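Side-chain contact in protein Tube (PDB 1D2Z), which recruits the kinase Pelle to the plasma membrane through paired death domains, relaying the Toll signal that sets dorsoventral polarity in the Drosophila embryo: residues S30-L35 / Q69-I74. Numbering follows the deposited sequence.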
loop_
_atom_site.group_PDB
_atom_site.type_symbol
_atom_site.label_atom_id
_atom_site.label_comp_id
_atom_site.label_asym_id
_atom_site.label_seq_id
_atom_site.Cartn_x
_atom_site.Cartn_y
_atom_site.Cartn_z
ATOM N N SER B 30 -2.849 5.242 7.067
ATOM C CA SER B 30 -3.992 6.057 6.656
ATOM C C SER B 30 -4.116 6.164 5.132
ATOM O O SER B 30 -4.497 7.209 4.607
ATOM C CB SER B 30 -3.869 7.459 7.276
ATOM O OG SER B 30 -3.660 7.381 8.679
ATOM N N CYS B 31 -3.814 5.076 4.427
ATOM C CA CYS B 31 -3.877 5.072 2.967
ATOM C C CYS B 31 -5.255 5.323 2.367
ATOM O O CYS B 31 -5.359 5.709 1.204
ATOM C CB CYS B 31 -3.282 3.782 2.401
ATOM S SG CYS B 31 -1.481 3.727 2.492
ATOM N N TRP B 32 -6.307 5.123 3.159
ATOM C CA TRP B 32 -7.666 5.360 2.673
ATOM C C TRP B 32 -7.809 6.816 2.235
ATOM O O TRP B 32 -8.546 7.119 1.294
ATOM C CB TRP B 32 -8.708 5.019 3.745
ATOM C CG TRP B 32 -8.588 5.816 5.006
ATOM C CD1 TRP B 32 -7.833 5.510 6.097
ATOM C CD2 TRP B 32 -9.256 7.047 5.312
ATOM N NE1 TRP B 32 -7.990 6.469 7.065
ATOM C CE2 TRP B 32 -8.859 7.424 6.611
ATOM C CE3 TRP B 32 -10.153 7.867 4.614
ATOM C CZ2 TRP B 32 -9.329 8.586 7.237
ATOM C CZ3 TRP B 32 -10.622 9.026 5.235
ATOM C CH2 TRP B 32 -10.208 9.371 6.535
ATOM N N ARG B 33 -7.083 7.710 2.910
ATOM C CA ARG B 33 -7.120 9.131 2.572
ATOM C C ARG B 33 -6.575 9.370 1.169
ATOM O O ARG B 33 -7.131 10.158 0.403
ATOM C CB ARG B 33 -6.321 9.967 3.581
ATOM C CG ARG B 33 -6.865 9.930 4.991
ATOM C CD ARG B 33 -6.283 11.048 5.844
ATOM N NE ARG B 33 -6.652 10.884 7.246
ATOM C CZ ARG B 33 -5.778 10.724 8.236
ATOM N NH1 ARG B 33 -4.474 10.722 7.985
ATOM N NH2 ARG B 33 -6.210 10.504 9.472
ATOM N N LYS B 34 -5.495 8.671 0.827
ATOM C CA LYS B 34 -4.879 8.815 -0.486
ATOM C C LYS B 34 -5.824 8.356 -1.593
ATOM O O LYS B 34 -5.932 9.003 -2.635
ATOM C CB LYS B 34 -3.569 8.033 -0.546
ATOM C CG LYS B 34 -2.562 8.443 0.517
ATOM C CD LYS B 34 -1.280 7.639 0.388
ATOM C CE LYS B 34 -0.323 7.960 1.512
ATOM N NZ LYS B 34 0.997 7.311 1.306
ATOM N N LEU B 35 -6.500 7.231 -1.372
ATOM C CA LEU B 35 -7.448 6.711 -2.355
ATOM C C LEU B 35 -8.645 7.655 -2.490
ATOM O O LEU B 35 -9.003 8.059 -3.595
ATOM C CB LEU B 35 -7.937 5.314 -1.947
ATOM C CG LEU B 35 -9.142 4.722 -2.698
ATOM C CD1 LEU B 35 -8.834 4.543 -4.178
ATOM C CD2 LEU B 35 -9.529 3.392 -2.072
ATOM N N GLN B 69 -12.361 18.029 2.892
ATOM C CA GLN B 69 -13.414 18.197 3.886
ATOM C C GLN B 69 -14.245 16.929 4.055
ATOM O O GLN B 69 -14.656 16.591 5.169
ATOM C CB GLN B 69 -14.321 19.372 3.505
ATOM C CG GLN B 69 -13.566 20.678 3.260
ATOM C CD GLN B 69 -14.479 21.892 3.205
ATOM O OE1 GLN B 69 -15.597 21.826 2.687
ATOM N NE2 GLN B 69 -14.006 23.011 3.747
ATOM N N ASP B 70 -14.508 16.237 2.947
ATOM C CA ASP B 70 -15.279 14.996 2.990
ATOM C C ASP B 70 -14.463 13.931 3.713
ATOM O O ASP B 70 -15.015 13.048 4.374
ATOM C CB ASP B 70 -15.630 14.524 1.576
ATOM C CG ASP B 70 -16.539 15.494 0.847
ATOM O OD1 ASP B 70 -17.737 15.568 1.201
ATOM O OD2 ASP B 70 -16.054 16.181 -0.078
ATOM N N VAL B 71 -13.142 14.043 3.595
ATOM C CA VAL B 71 -12.218 13.118 4.242
ATOM C C VAL B 71 -12.275 13.293 5.764
ATOM O O VAL B 71 -12.208 12.313 6.508
ATOM C CB VAL B 71 -10.773 13.343 3.737
ATOM C CG1 VAL B 71 -9.808 12.402 4.438
ATOM C CG2 VAL B 71 -10.705 13.129 2.228
ATOM N N PHE B 72 -12.446 14.536 6.215
ATOM C CA PHE B 72 -12.521 14.852 7.641
ATOM C C PHE B 72 -13.710 14.208 8.347
ATOM O O PHE B 72 -13.575 13.729 9.472
ATOM C CB PHE B 72 -12.557 16.371 7.856
ATOM C CG PHE B 72 -12.814 16.782 9.291
ATOM C CD1 PHE B 72 -11.784 16.780 10.229
ATOM C CD2 PHE B 72 -14.091 17.168 9.701
ATOM C CE1 PHE B 72 -12.021 17.157 11.553
ATOM C CE2 PHE B 72 -14.339 17.546 11.024
ATOM C CZ PHE B 72 -13.302 17.540 11.950
ATOM N N GLN B 73 -14.876 14.223 7.703
ATOM C CA GLN B 73 -16.082 13.641 8.290
ATOM C C GLN B 73 -15.849 12.200 8.720
ATOM O O GLN B 73 -16.405 11.748 9.725
ATOM C CB GLN B 73 -17.255 13.712 7.314
ATOM C CG GLN B 73 -17.642 15.125 6.917
ATOM C CD GLN B 73 -18.898 15.169 6.070
ATOM O OE1 GLN B 73 -19.805 15.957 6.335
ATOM N NE2 GLN B 73 -18.960 14.322 5.046
ATOM N N ILE B 74 -15.026 11.487 7.954
ATOM C CA ILE B 74 -14.689 10.101 8.261
ATOM C C ILE B 74 -13.804 10.102 9.509
ATOM O O ILE B 74 -14.045 9.344 10.449
ATOM C CB ILE B 74 -13.928 9.417 7.086
ATOM C CG1 ILE B 74 -14.776 9.435 5.808
ATOM C CG2 ILE B 74 -13.569 7.981 7.454
ATOM C CD1 ILE B 74 -16.051 8.611 5.896
#
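Trp32 pushes the outer edge of its six-membered ring between Val71 and Ile74; the contact buries 180 Å², the largest share on Trp32 and Val71. Its CZ3 lies 3.6 Å from Val71 CG1, the methyl set anti to the backbone N (chi1 179°). Ile74 meets a face of the ring: CG2 stands 4.1 Å from the centroid of the six-membered ring, 28° off the normal, which fits a CH-pi contact. In the plane of the indole, Val71 O approaches the edge, 3.6 Å from Trp32 CH2. Arg33 joins through its aliphatic part, with CG 3.9 Å from Val71 CG1; that same CG lies over the ring centre, on the face opposite Ile74 CG2, so the indole is held between the two. Arg33 crosses Val71 at about a right angle, and its chain, extended from CG to NE, leads the guanidinium on to a salt bridge with Asp75, the residue after Ile74. No hydrogen bond spans the two segments. Replacing Trp32 with an alanine would probably open a gap between the helices, leaving Val71 CG1 and Ile74 CG2 without their aromatic partner. Trp32 also touches Lys87, Ser88 and Met91, tying helix 87-96 to the same patch. The two short segments have axes 10.7 Å apart and N-to-C directions at 149°, roughly antiparallel; the Trp32 ring and Arg33 methylenes span the gap to Val71 and Ile74, an arrangement that belongs to the interior packing of the death domain's six-helix bundle.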